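Local coordinates for protein O-phospho-L-seryl-tRNA:Cys-tRNA synthase (Methanocaldococcus jannaschii DSM 2661, PDB 5X6B) that probably converts O-phosphoserine carried on tRNA to cysteine on the same tRNA, using a pyridoxal phosphate held on a lysine, at residues Ile56-Ile61 / Tyr395-Glu400; Asp143-Tyr148 / Tyr206-Asp211; Leu266-Glu271 / Lys275-Ser280; Phe368-Glu373 / Lys410-Ser415. One frame throughout, in Å; residues are numbered along the deposited sequence.

Contact 1 (Ile56-Ile61 / Tyr395-Glu400)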
loop_
_atom_site.group_PDB
_atom_site.type_symbol
_atom_site.label_atom_id
_atom_site.label_comp_id
_atom_site.label_asym_id
_atom_site.label_seq_id
_atom_site.Cartn_x
_atom_site.Cartn_y
_atom_site.Cartn_z
ATOM N N ILE B 56 10.417 9.486 17.804
ATOM C CA ILE B 56 9.089 10.052 17.647
ATOM C C ILE B 56 9.169 11.079 16.525
ATOM O O ILE B 56 10.003 11.992 16.562
ATOM C CB ILE B 56 8.575 10.719 18.936
ATOM C CG1 ILE B 56 8.453 9.693 20.063
ATOM C CG2 ILE B 56 7.235 11.389 18.689
ATOM C CD1 ILE B 56 8.025 10.296 21.377
ATOM N N ASN B 57 8.322 10.913 15.517
ATOM C CA ASN B 57 8.280 11.844 14.401
ATOM C C ASN B 57 7.212 12.902 14.633
ATOM O O ASN B 57 6.028 12.579 14.756
ATOM C CB ASN B 57 8.018 11.101 13.088
ATOM C CG ASN B 57 8.328 11.947 11.870
ATOM O OD1 ASN B 57 8.369 13.175 11.946
ATOM N ND2 ASN B 57 8.546 11.293 10.736
ATOM N N LEU B 58 7.633 14.162 14.685
ATOM C CA LEU B 58 6.715 15.265 14.951
ATOM C C LEU B 58 6.240 15.969 13.681
ATOM O O LEU B 58 5.496 16.946 13.757
ATOM C CB LEU B 58 7.372 16.284 15.882
ATOM C CG LEU B 58 7.655 15.807 17.307
ATOM C CD1 LEU B 58 8.268 16.926 18.135
ATOM C CD2 LEU B 58 6.385 15.275 17.962
ATOM N N ASN B 59 6.669 15.477 12.521
ATOM C CA ASN B 59 6.284 16.079 11.244
ATOM C C ASN B 59 4.786 15.934 10.976
ATOM O O ASN B 59 4.269 14.820 10.880
ATOM C CB ASN B 59 7.088 15.453 10.106
ATOM C CG ASN B 59 7.051 16.281 8.840
ATOM O OD1 ASN B 59 6.049 16.928 8.530
ATOM N ND2 ASN B 59 8.152 16.266 8.098
ATOM N N PRO B 60 4.079 17.068 10.863
ATOM C CA PRO B 60 2.619 17.080 10.707
ATOM C C PRO B 60 2.104 16.355 9.465
ATOM O O PRO B 60 0.981 15.845 9.499
ATOM C CB PRO B 60 2.294 18.569 10.626
ATOM C CG PRO B 60 3.395 19.226 11.376
ATOM C CD PRO B 60 4.620 18.421 11.076
ATOM N N ILE B 61 2.894 16.315 8.394
ATOM C CA ILE B 61 2.475 15.602 7.188
ATOM C C ILE B 61 2.584 14.092 7.398
ATOM O O ILE B 61 2.025 13.299 6.638
ATOM C CB ILE B 61 3.309 16.016 5.951
ATOM C CG1 ILE B 61 4.702 15.387 5.990
ATOM C CG2 ILE B 61 3.410 17.530 5.845
ATOM C CD1 ILE B 61 5.444 15.494 4.675
ATOM N N TYR B 395 -0.368 14.396 16.882
ATOM C CA TYR B 395 -1.495 13.572 16.478
ATOM C C TYR B 395 -1.116 12.099 16.461
ATOM O O TYR B 395 -0.055 11.723 15.959
ATOM C CB TYR B 395 -2.012 13.980 15.099
ATOM C CG TYR B 395 -3.211 13.169 14.669
ATOM C CD1 TYR B 395 -4.497 13.581 14.983
ATOM C CD2 TYR B 395 -3.058 11.973 13.973
ATOM C CE1 TYR B 395 -5.595 12.833 14.612
ATOM C CE2 TYR B 395 -4.152 11.218 13.598
ATOM C CZ TYR B 395 -5.416 11.655 13.921
ATOM O OH TYR B 395 -6.511 10.918 13.548
ATOM N N GLY B 396 -1.991 11.267 17.015
ATOM C CA GLY B 396 -1.787 9.833 16.979
ATOM C C GLY B 396 -0.811 9.310 18.015
ATOM O O GLY B 396 -0.700 8.098 18.203
ATOM N N LEU B 397 -0.099 10.209 18.689
ATOM C CA LEU B 397 0.808 9.797 19.756
ATOM C C LEU B 397 0.057 9.349 21.010
ATOM O O LEU B 397 -1.030 9.851 21.310
ATOM C CB LEU B 397 1.763 10.927 20.121
ATOM C CG LEU B 397 2.879 11.235 19.130
ATOM C CD1 LEU B 397 3.736 12.387 19.644
ATOM C CD2 LEU B 397 3.722 10.000 18.897
ATOM N N GLU B 398 0.639 8.396 21.732
ATOM C CA GLU B 398 0.148 8.043 23.058
ATOM C C GLU B 398 0.389 9.230 23.992
ATOM O O GLU B 398 1.322 10.011 23.777
ATOM C CB GLU B 398 0.845 6.787 23.591
ATOM C CG GLU B 398 0.726 5.555 22.698
ATOM C CD GLU B 398 -0.669 4.955 22.695
ATOM O OE1 GLU B 398 -1.288 4.886 23.776
ATOM O OE2 GLU B 398 -1.144 4.544 21.614
ATOM N N TRP B 399 -0.449 9.367 25.017
ATOM C CA TRP B 399 -0.319 10.468 25.972
ATOM C C TRP B 399 1.033 10.478 26.681
ATOM O O TRP B 399 1.573 11.546 26.985
ATOM C CB TRP B 399 -1.447 10.422 27.002
ATOM C CG TRP B 399 -2.605 11.291 26.610
ATOM C CD1 TRP B 399 -3.815 10.885 26.117
ATOM C CD2 TRP B 399 -2.651 12.720 26.657
ATOM N NE1 TRP B 399 -4.614 11.972 25.874
ATOM C CE2 TRP B 399 -3.922 13.115 26.196
ATOM C CE3 TRP B 399 -1.744 13.708 27.059
ATOM C CZ2 TRP B 399 -4.309 14.455 26.112
ATOM C CZ3 TRP B 399 -2.127 15.043 26.975
ATOM C CH2 TRP B 399 -3.399 15.401 26.506
ATOM N N GLU B 400 1.584 9.294 26.932
ATOM C CA GLU B 400 2.915 9.199 27.518
ATOM C C GLU B 400 3.948 9.804 26.575
ATOM O O GLU B 400 4.864 10.503 27.004
ATOM C CB GLU B 400 3.262 7.747 27.830
ATOM C CG GLU B 400 4.596 7.566 28.548
ATOM C CD GLU B 400 4.807 6.143 29.038
ATOM O OE1 GLU B 400 3.838 5.350 29.026
ATOM O OE2 GLU B 400 5.947 5.815 29.428
#
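A methyl group of I56 meets the forked end of L397 in a small apolar contact made from strand 56-57, which pairs in parallel with strand 379-380. CG2 of I56 reaches both branches of the leucine, lying 3.8 Å from L397 CD1 and as far from its CD2. With CG1 beside the backbone N (chi1 -62°), CG2 stands anti to that nitrogen and is the branch presented to L397. L58 adds a looser touch, its CD2 coming to 4.3 Å from L397 CD1. No hydrogen bond joins the two segments directly. R63 does so indirectly, donating to the backbone carbonyls of both N57 and Y395, while V402 and V405 of helix 399-415 extend the apolar cluster round L397, I56 and L58.

Two asparagines shape the chain that follows I56. N57 forms an Asx turn, its OD1 accepting from N59 N at 2.9 Å. N59 then caps the short helix 60-63: its OD1 receives I61 N at 3.2 Å, the donor tilted 31° from the carbonyl plane.

Contact 2 (Asp143-Tyr148 / Tyr206-Asp211)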
loop_
_atom_site.group_PDB
_atom_site.type_symbol
_atom_site.label_atom_id
_atom_site.label_comp_id
_atom_site.label_asym_id
_atom_site.label_seq_id
_atom_site.Cartn_x
_atom_site.Cartn_y
_atom_site.Cartn_z
ATOM N N ASP B 143 -7.964 30.344 -1.518
ATOM C CA ASP B 143 -7.464 31.113 -0.378
ATOM C C ASP B 143 -5.956 31.328 -0.475
ATOM O O ASP B 143 -5.265 30.604 -1.177
ATOM C CB ASP B 143 -7.810 30.417 0.945
ATOM C CG ASP B 143 -7.249 29.007 1.032
ATOM O OD1 ASP B 143 -7.118 28.342 -0.014
ATOM O OD2 ASP B 143 -6.928 28.564 2.153
ATOM N N LYS B 144 -5.447 32.320 0.243
ATOM C CA LYS B 144 -4.023 32.634 0.207
ATOM C C LYS B 144 -3.192 31.632 1.002
ATOM O O LYS B 144 -1.964 31.621 0.909
ATOM C CB LYS B 144 -3.778 34.053 0.730
ATOM C CG LYS B 144 -3.086 34.953 -0.275
ATOM C CD LYS B 144 -2.810 36.341 0.280
ATOM C CE LYS B 144 -3.588 37.393 -0.507
ATOM N NZ LYS B 144 -3.104 38.782 -0.262
ATOM N N ASN B 145 -3.866 30.789 1.780
ATOM C CA ASN B 145 -3.191 29.758 2.563
ATOM C C ASN B 145 -3.086 28.435 1.818
ATOM O O ASN B 145 -2.689 27.418 2.392
ATOM C CB ASN B 145 -3.919 29.519 3.887
ATOM C CG ASN B 145 -3.509 30.488 4.965
ATOM O OD1 ASN B 145 -2.532 31.227 4.821
ATOM N ND2 ASN B 145 -4.239 30.470 6.076
ATOM N N ALA B 146 -3.450 28.450 0.542
ATOM C CA ALA B 146 -3.538 27.221 -0.238
ATOM C C ALA B 146 -2.188 26.523 -0.381
ATOM O O ALA B 146 -1.137 27.168 -0.458
ATOM C CB ALA B 146 -4.130 27.511 -1.610
ATOM N N HIS B 147 -2.240 25.195 -0.401
ATOM C CA HIS B 147 -1.061 24.360 -0.583
ATOM C C HIS B 147 -0.484 24.564 -1.977
ATOM O O HIS B 147 -1.234 24.740 -2.940
ATOM C CB HIS B 147 -1.418 22.890 -0.361
ATOM C CG HIS B 147 -0.233 21.996 -0.183
ATOM N ND1 HIS B 147 0.245 21.184 -1.183
ATOM C CD2 HIS B 147 0.574 21.788 0.889
ATOM C CE1 HIS B 147 1.294 20.511 -0.741
ATOM N NE2 HIS B 147 1.513 20.864 0.512
ATOM N N TYR B 148 0.843 24.531 -2.084
ATOM C CA TYR B 148 1.527 24.827 -3.342
ATOM C C TYR B 148 1.016 23.966 -4.496
ATOM O O TYR B 148 1.038 24.390 -5.649
ATOM C CB TYR B 148 3.048 24.654 -3.188
ATOM C CG TYR B 148 3.543 23.217 -3.145
ATOM C CD1 TYR B 148 3.814 22.516 -4.318
ATOM C CD2 TYR B 148 3.769 22.575 -1.935
ATOM C CE1 TYR B 148 4.274 21.214 -4.285
ATOM C CE2 TYR B 148 4.228 21.271 -1.893
ATOM C CZ TYR B 148 4.477 20.594 -3.072
ATOM O OH TYR B 148 4.935 19.296 -3.037
ATOM N N TYR B 206 -0.426 26.700 9.048
ATOM C CA TYR B 206 -0.906 27.166 10.339
ATOM C C TYR B 206 -1.906 26.192 10.946
ATOM O O TYR B 206 -2.109 26.177 12.156
ATOM C CB TYR B 206 -1.529 28.562 10.202
ATOM C CG TYR B 206 -0.558 29.594 9.666
ATOM C CD1 TYR B 206 0.449 30.106 10.473
ATOM C CD2 TYR B 206 -0.641 30.049 8.353
ATOM C CE1 TYR B 206 1.345 31.038 9.995
ATOM C CE2 TYR B 206 0.255 30.987 7.864
ATOM C CZ TYR B 206 1.244 31.476 8.693
ATOM O OH TYR B 206 2.145 32.407 8.230
ATOM N N GLY B 207 -2.522 25.376 10.101
ATOM C CA GLY B 207 -3.479 24.395 10.573
ATOM C C GLY B 207 -4.776 25.030 11.031
ATOM O O GLY B 207 -5.379 24.594 12.011
ATOM N N ASN B 208 -5.199 26.073 10.322
ATOM C CA ASN B 208 -6.467 26.734 10.605
ATOM C C ASN B 208 -7.631 26.046 9.913
ATOM O O ASN B 208 -7.614 25.843 8.702
ATOM C CB ASN B 208 -6.421 28.201 10.177
ATOM C CG ASN B 208 -5.494 29.030 11.030
ATOM O OD1 ASN B 208 -5.272 28.724 12.203
ATOM N ND2 ASN B 208 -4.943 30.090 10.447
ATOM N N LEU B 209 -8.643 25.689 10.691
ATOM C CA LEU B 209 -9.883 25.167 10.138
ATOM C C LEU B 209 -10.698 26.324 9.546
ATOM O O LEU B 209 -10.553 27.476 9.965
ATOM C CB LEU B 209 -10.669 24.424 11.220
ATOM C CG LEU B 209 -11.986 23.738 10.857
ATOM C CD1 LEU B 209 -11.796 22.770 9.699
ATOM C CD2 LEU B 209 -12.529 23.021 12.073
ATOM N N ASN B 210 -11.538 26.023 8.562
ATOM C CA ASN B 210 -12.344 27.049 7.914
ATOM C C ASN B 210 -13.797 26.606 7.774
ATOM O O ASN B 210 -14.072 25.434 7.523
ATOM C CB ASN B 210 -11.759 27.397 6.540
ATOM C CG ASN B 210 -10.394 28.060 6.634
ATOM O OD1 ASN B 210 -9.381 27.483 6.239
ATOM N ND2 ASN B 210 -10.364 29.288 7.139
ATOM N N ASP B 211 -14.727 27.540 7.945
ATOM C CA ASP B 211 -16.147 27.227 7.807
ATOM C C ASP B 211 -16.511 27.038 6.336
ATOM O O ASP B 211 -16.916 27.982 5.658
ATOM C CB ASP B 211 -17.009 28.326 8.434
ATOM C CG ASP B 211 -18.470 27.931 8.542
ATOM O OD1 ASP B 211 -18.781 26.741 8.331
ATOM O OD2 ASP B 211 -19.307 28.807 8.843
#
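N145 brings its carboxamide up to the ring of Y206, joining the loop after strand 139-143 to the one before helix 212-221. Its CB points toward the second loop, and CG lies anti to the carbonyl carbon (chi1 -84°). From there OD1 arrives at the edge of the Y206 ring, close to the ring plane, 4.1 Å from Y206 CE2 and 4.2 Å from Y206 CD2. The amide is turned 40° against that ring. OD1 finds its hydrogen bond with the hydroxyl of Y166, while the other branch, ND2, donates to the carbonyl of Y173, whose ring stacks on Y206. ND2 also lies 4.4 Å from N208 ND2, too far to be more than a neighbour.

N145 occupies the third position of a type I turn, closed by the bond from A146 N to D143 O. In the other loop, the D203 carboxylate takes the backbone N-H groups of Y206 and N208.

The chemistry is therefore polar but indirect: the two amides do not bond to each other, and the NH2 group of N208, like that of N145, goes instead to an adjacent backbone carbonyl, here that of T172.

Contact 3 (Leu266-Glu271 / Lys275-Ser280)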
loop_
_atom_site.group_PDB
_atom_site.type_symbol
_atom_site.label_atom_id
_atom_site.label_comp_id
_atom_site.label_asym_id
_atom_site.label_seq_id
_atom_site.Cartn_x
_atom_site.Cartn_y
_atom_site.Cartn_z
ATOM N N LEU B 266 -10.990 11.268 -4.571
ATOM C CA LEU B 266 -11.735 12.373 -5.153
ATOM C C LEU B 266 -13.213 12.046 -5.056
ATOM O O LEU B 266 -13.684 11.086 -5.663
ATOM C CB LEU B 266 -11.327 12.622 -6.606
ATOM C CG LEU B 266 -12.134 13.670 -7.385
ATOM C CD1 LEU B 266 -12.098 15.024 -6.688
ATOM C CD2 LEU B 266 -11.621 13.798 -8.814
ATOM N N ALA B 267 -13.938 12.827 -4.264
ATOM C CA ALA B 267 -15.376 12.648 -4.145
ATOM C C ALA B 267 -16.077 13.763 -4.902
ATOM O O ALA B 267 -15.580 14.886 -4.958
ATOM C CB ALA B 267 -15.802 12.631 -2.688
ATOM N N PHE B 268 -17.229 13.453 -5.488
ATOM C CA PHE B 268 -17.921 14.422 -6.331
ATOM C C PHE B 268 -19.405 14.108 -6.500
ATOM O O PHE B 268 -19.836 12.965 -6.341
ATOM C CB PHE B 268 -17.243 14.506 -7.705
ATOM C CG PHE B 268 -17.116 13.178 -8.410
ATOM C CD1 PHE B 268 -18.117 12.729 -9.259
ATOM C CD2 PHE B 268 -15.990 12.388 -8.233
ATOM C CE1 PHE B 268 -18.000 11.515 -9.911
ATOM C CE2 PHE B 268 -15.871 11.169 -8.882
ATOM C CZ PHE B 268 -16.878 10.734 -9.721
ATOM N N SER B 269 -20.176 15.139 -6.831
ATOM C CA SER B 269 -21.615 15.005 -7.025
ATOM C C SER B 269 -21.942 14.369 -8.371
ATOM O O SER B 269 -21.160 14.474 -9.321
ATOM C CB SER B 269 -22.292 16.371 -6.927
ATOM O OG SER B 269 -21.833 17.238 -7.953
ATOM N N GLU B 270 -23.106 13.725 -8.450
ATOM C CA GLU B 270 -23.581 13.118 -9.692
ATOM C C GLU B 270 -23.603 14.121 -10.845
ATOM O O GLU B 270 -23.417 13.751 -12.006
ATOM C CB GLU B 270 -24.978 12.522 -9.490
ATOM C CG GLU B 270 -25.605 11.909 -10.742
ATOM C CD GLU B 270 -24.897 10.645 -11.212
ATOM O OE1 GLU B 270 -24.040 10.122 -10.469
ATOM O OE2 GLU B 270 -25.204 10.170 -12.327
ATOM N N GLU B 271 -23.817 15.391 -10.512
ATOM C CA GLU B 271 -23.879 16.463 -11.498
ATOM C C GLU B 271 -22.613 16.533 -12.348
ATOM O O GLU B 271 -22.679 16.787 -13.549
ATOM C CB GLU B 271 -24.120 17.805 -10.798
ATOM C CG GLU B 271 -24.222 19.000 -11.730
ATOM C CD GLU B 271 -24.437 20.305 -10.984
ATOM O OE1 GLU B 271 -24.554 20.267 -9.742
ATOM O OE2 GLU B 271 -24.487 21.369 -11.636
ATOM N N LYS B 275 -18.184 14.225 -16.514
ATOM C CA LYS B 275 -16.921 14.813 -16.942
ATOM C C LYS B 275 -15.735 14.185 -16.219
ATOM O O LYS B 275 -14.672 13.990 -16.807
ATOM C CB LYS B 275 -16.940 16.326 -16.724
ATOM C CG LYS B 275 -18.325 16.932 -16.854
ATOM C CD LYS B 275 -18.267 18.322 -17.468
ATOM C CE LYS B 275 -19.665 18.859 -17.738
ATOM N NZ LYS B 275 -19.786 20.298 -17.383
ATOM N N ILE B 276 -15.919 13.867 -14.943
ATOM C CA ILE B 276 -14.867 13.218 -14.178
ATOM C C ILE B 276 -14.674 11.797 -14.685
ATOM O O ILE B 276 -13.559 11.390 -15.008
ATOM C CB ILE B 276 -15.185 13.193 -12.670
ATOM C CG1 ILE B 276 -15.336 14.617 -12.124
ATOM C CG2 ILE B 276 -14.098 12.452 -11.913
ATOM C CD1 ILE B 276 -14.080 15.455 -12.242
ATOM N N THR B 277 -15.776 11.060 -14.779
ATOM C CA THR B 277 -15.738 9.662 -15.187
ATOM C C THR B 277 -15.886 9.495 -16.700
ATOM O O THR B 277 -16.318 8.442 -17.175
ATOM C CB THR B 277 -16.845 8.844 -14.484
ATOM O OG1 THR B 277 -18.133 9.305 -14.910
ATOM C CG2 THR B 277 -16.729 8.974 -12.965
ATOM N N LYS B 278 -15.530 10.533 -17.453
ATOM C CA LYS B 278 -15.609 10.464 -18.909
ATOM C C LYS B 278 -14.680 9.375 -19.425
ATOM O O LYS B 278 -13.521 9.281 -19.018
ATOM C CB LYS B 278 -15.262 11.806 -19.553
ATOM C CG LYS B 278 -14.906 11.690 -21.027
ATOM C CD LYS B 278 -14.870 13.045 -21.705
ATOM C CE LYS B 278 -14.520 12.906 -23.178
ATOM N NZ LYS B 278 -14.100 14.207 -23.769
ATOM N N THR B 279 -15.199 8.549 -20.323
ATOM C CA THR B 279 -14.475 7.377 -20.781
ATOM C C THR B 279 -13.708 7.634 -22.078
ATOM O O THR B 279 -14.022 8.561 -22.827
ATOM C CB THR B 279 -15.437 6.198 -20.978
ATOM O OG1 THR B 279 -16.442 6.551 -21.936
ATOM C CG2 THR B 279 -16.116 5.865 -19.665
ATOM N N SER B 280 -12.682 6.823 -22.320
ATOM C CA SER B 280 -11.978 6.843 -23.595
ATOM C C SER B 280 -12.926 6.376 -24.690
ATOM O O SER B 280 -13.810 5.552 -24.449
ATOM C CB SER B 280 -10.728 5.961 -23.549
ATOM O OG SER B 280 -10.118 5.876 -24.825
#
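F268 lays its ring against a methyl of I276, with CG2 of the isoleucine over one face in a CH-pi contact. That methyl stands 4.1 Å from the ring centroid, 25° off the normal, displaced toward the rim so that F268 CE2 is the nearest ring atom at 3.7 Å. The two side chains run past each other in opposite directions. On F268, CG sits between the backbone N and the carbonyl carbon (chi1 55°), an arrangement that carries the ring out toward the short helix 273-276.

The same I276 methyl also reaches L266, two residues earlier on the strand, with 4.2 Å between I276 CG2 and L266 CD2. It thus serves both strand residues at once. T277 supplies a further methyl: its CG2 approaches F268 CZ obliquely, at 3.7 Å. The hydroxyl of T277 is occupied by a hydrogen bond with the carbonyl of S273, which helps fix the rotation that presents CG2 to the ring.

Strand 264-268 lies between strands 115-119 and 248-252, antiparallel to both, in the seven-stranded mixed sheet of a fold type I pyridoxal phosphate enzyme. Backbone bonds tie F268 to C115 and A267 to I249. Helix 122-132 closes over the cluster, its I128 and V129 packing on both L266 and I276, so that the returning helix 273-276 is wedged against sheet and helix together.

Contact 4 (Phe368-Glu373 / Lys410-Ser415)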
loop_
_atom_site.group_PDB
_atom_site.type_symbol
_atom_site.label_atom_id
_atom_site.label_comp_id
_atom_site.label_asym_id
_atom_site.label_seq_id
_atom_site.Cartn_x
_atom_site.Cartn_y
_atom_site.Cartn_z
ATOM N N PHE B 368 21.578 24.439 14.520
ATOM C CA PHE B 368 21.396 22.999 14.385
ATOM C C PHE B 368 21.199 22.385 15.762
ATOM O O PHE B 368 20.781 21.231 15.884
ATOM C CB PHE B 368 22.595 22.350 13.689
ATOM C CG PHE B 368 22.622 22.555 12.203
ATOM C CD1 PHE B 368 21.470 22.882 11.513
ATOM C CD2 PHE B 368 23.805 22.416 11.496
ATOM C CE1 PHE B 368 21.495 23.072 10.141
ATOM C CE2 PHE B 368 23.837 22.603 10.127
ATOM C CZ PHE B 368 22.679 22.934 9.450
ATOM N N PHE B 369 21.505 23.172 16.791
ATOM C CA PHE B 369 21.532 22.695 18.170
ATOM C C PHE B 369 20.223 22.028 18.579
ATOM O O PHE B 369 20.225 21.004 19.256
ATOM C CB PHE B 369 21.846 23.851 19.125
ATOM C CG PHE B 369 20.636 24.634 19.550
ATOM C CD1 PHE B 369 20.028 24.389 20.773
ATOM C CD2 PHE B 369 20.090 25.595 18.717
ATOM C CE1 PHE B 369 18.904 25.096 21.161
ATOM C CE2 PHE B 369 18.968 26.308 19.101
ATOM C CZ PHE B 369 18.377 26.060 20.325
ATOM N N PHE B 370 19.107 22.612 18.155
ATOM C CA PHE B 370 17.798 22.130 18.556
ATOM C C PHE B 370 17.541 20.765 17.935
ATOM O O PHE B 370 17.083 19.840 18.608
ATOM C CB PHE B 370 16.716 23.133 18.156
ATOM C CG PHE B 370 15.368 22.841 18.745
ATOM C CD1 PHE B 370 15.170 22.897 20.117
ATOM C CD2 PHE B 370 14.292 22.529 17.930
ATOM C CE1 PHE B 370 13.928 22.629 20.665
ATOM C CE2 PHE B 370 13.045 22.265 18.471
ATOM C CZ PHE B 370 12.863 22.316 19.842
ATOM N N TYR B 371 17.864 20.640 16.653
ATOM C CA TYR B 371 17.729 19.373 15.947
ATOM C C TYR B 371 18.594 18.287 16.583
ATOM O O TYR B 371 18.171 17.140 16.708
ATOM C CB TYR B 371 18.102 19.548 14.476
ATOM C CG TYR B 371 18.014 18.283 13.653
ATOM C CD1 TYR B 371 16.825 17.914 13.036
ATOM C CD2 TYR B 371 19.125 17.461 13.482
ATOM C CE1 TYR B 371 16.742 16.762 12.277
ATOM C CE2 TYR B 371 19.051 16.307 12.728
ATOM C CZ TYR B 371 17.859 15.964 12.126
ATOM O OH TYR B 371 17.781 14.818 11.371
ATOM N N ASP B 372 19.807 18.655 16.982
ATOM C CA ASP B 372 20.739 17.691 17.544
ATOM C C ASP B 372 20.334 17.316 18.967
ATOM O O ASP B 372 20.489 16.164 19.385
ATOM C CB ASP B 372 22.167 18.244 17.515
ATOM C CG ASP B 372 23.204 17.209 17.920
ATOM O OD1 ASP B 372 23.431 16.257 17.140
ATOM O OD2 ASP B 372 23.798 17.350 19.011
ATOM N N GLU B 373 19.806 18.287 19.705
ATOM C CA GLU B 373 19.358 18.043 21.071
ATOM C C GLU B 373 18.109 17.164 21.099
ATOM O O GLU B 373 17.866 16.455 22.070
ATOM C CB GLU B 373 19.090 19.366 21.794
ATOM C CG GLU B 373 20.337 20.117 22.242
ATOM C CD GLU B 373 21.208 19.313 23.188
ATOM O OE1 GLU B 373 20.660 18.663 24.105
ATOM O OE2 GLU B 373 22.445 19.330 23.012
ATOM N N LYS B 410 11.191 21.284 26.927
ATOM C CA LYS B 410 11.426 22.099 28.119
ATOM C C LYS B 410 12.849 21.956 28.640
ATOM O O LYS B 410 13.505 22.947 28.955
ATOM C CB LYS B 410 10.445 21.730 29.234
ATOM C CG LYS B 410 9.024 22.211 29.007
ATOM C CD LYS B 410 8.164 21.906 30.218
ATOM C CE LYS B 410 6.757 22.447 30.050
ATOM N NZ LYS B 410 5.919 22.175 31.254
ATOM N N GLU B 411 13.323 20.720 28.734
ATOM C CA GLU B 411 14.663 20.465 29.245
ATOM C C GLU B 411 15.734 20.901 28.256
ATOM O O GLU B 411 16.865 21.180 28.650
ATOM C CB GLU B 411 14.837 18.987 29.579
ATOM C CG GLU B 411 13.950 18.496 30.702
ATOM C CD GLU B 411 13.924 16.990 30.782
ATOM O OE1 GLU B 411 14.641 16.344 29.988
ATOM O OE2 GLU B 411 13.181 16.450 31.628
ATOM N N ILE B 412 15.384 20.952 26.972
ATOM C CA ILE B 412 16.308 21.467 25.970
ATOM C C ILE B 412 16.558 22.950 26.197
ATOM O O ILE B 412 17.700 23.384 26.353
ATOM C CB ILE B 412 15.791 21.278 24.531
ATOM C CG1 ILE B 412 15.622 19.798 24.203
ATOM C CG2 ILE B 412 16.753 21.913 23.543
ATOM C CD1 ILE B 412 16.864 19.008 24.408
ATOM N N VAL B 413 15.474 23.721 26.220
ATOM C CA VAL B 413 15.562 25.170 26.341
ATOM C C VAL B 413 16.012 25.575 27.739
ATOM O O VAL B 413 16.450 26.702 27.954
ATOM C CB VAL B 413 14.216 25.847 26.016
ATOM C CG1 VAL B 413 13.719 25.404 24.647
ATOM C CG2 VAL B 413 13.188 25.526 27.078
ATOM N N GLU B 414 15.904 24.646 28.687
ATOM C CA GLU B 414 16.383 24.874 30.045
ATOM C C GLU B 414 17.886 24.638 30.140
ATOM O O GLU B 414 18.622 25.473 30.660
ATOM C CB GLU B 414 15.648 23.968 31.033
ATOM C CG GLU B 414 16.103 24.111 32.478
ATOM C CD GLU B 414 15.613 25.391 33.128
ATOM O OE1 GLU B 414 14.754 26.075 32.533
ATOM O OE2 GLU B 414 16.083 25.709 34.241
ATOM N N SER B 415 18.338 23.497 29.627
ATOM C CA SER B 415 19.749 23.137 29.698
ATOM C C SER B 415 20.603 24.042 28.817
ATOM O O SER B 415 21.767 24.300 29.120
ATOM C CB SER B 415 19.952 21.677 29.295
ATOM O OG SER B 415 19.528 21.455 27.962
#
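I412 sends two methyls into the surface of helix 369-375, where F370 and E373 receive them: a helix-helix packing between this short helix and the last turns of helix 399-415. The isoleucine and the phenylalanine cross at about a right angle. CG2 of I412 comes to F370 CD1 at 3.9 Å, approaching the ring obliquely.

E373 lies at a slant to the isoleucine and meets it first with the aliphatic base of its side chain. Its CB is 3.5 Å from I412 CD1 and 3.9 Å from I412 CG2, while the backbone oxygen E373 O also borders I412 CD1. The chain of the glutamate bends at chi2 (-59°), which brings OE1 alongside the isoleucine, 3.8 Å from I412 CD1. Its other oxygen, OE2, forms a salt bridge with R365, an arginine that D372 of the same helix also pairs with, and this sharing probably helps hold both acids in their ionised form. Thus the glutamate gives carbon and one carboxylate oxygen to the contact.

Further cover comes from L356 of helix 354-360, which touches both F370 and V413, and from R377, which touches I412 and forms a salt bridge with E411. Within helix 369-375, one more contact backs the phenylalanine: F370 CB stands over the centre of the F369 ring, 3.9 Å above its plane.

How the contacts relate
Contacts 1 and 4 share helix 399-415, contact 1 just before its first turn and contact 4 at its end; their centres are 18 Å apart and their segments alternate along the chain. Contacts 2 and 3 both belong to the seven-stranded sheet region and are nested inside the long loop that contact 1 closes. Contact 2 comes within about 7 Å of contact 1, nearest atoms, without touching it. Contact 3 lies across the chain's centre from contact 4, 51 Å between centres, and is the one close to the bound nucleic acid, about 9 Å at nearest atoms against about 45 Å for contact 4. K255, which carries the pyridoxal phosphate, follows strand 248-252, a sheet neighbour of contact 3's strand.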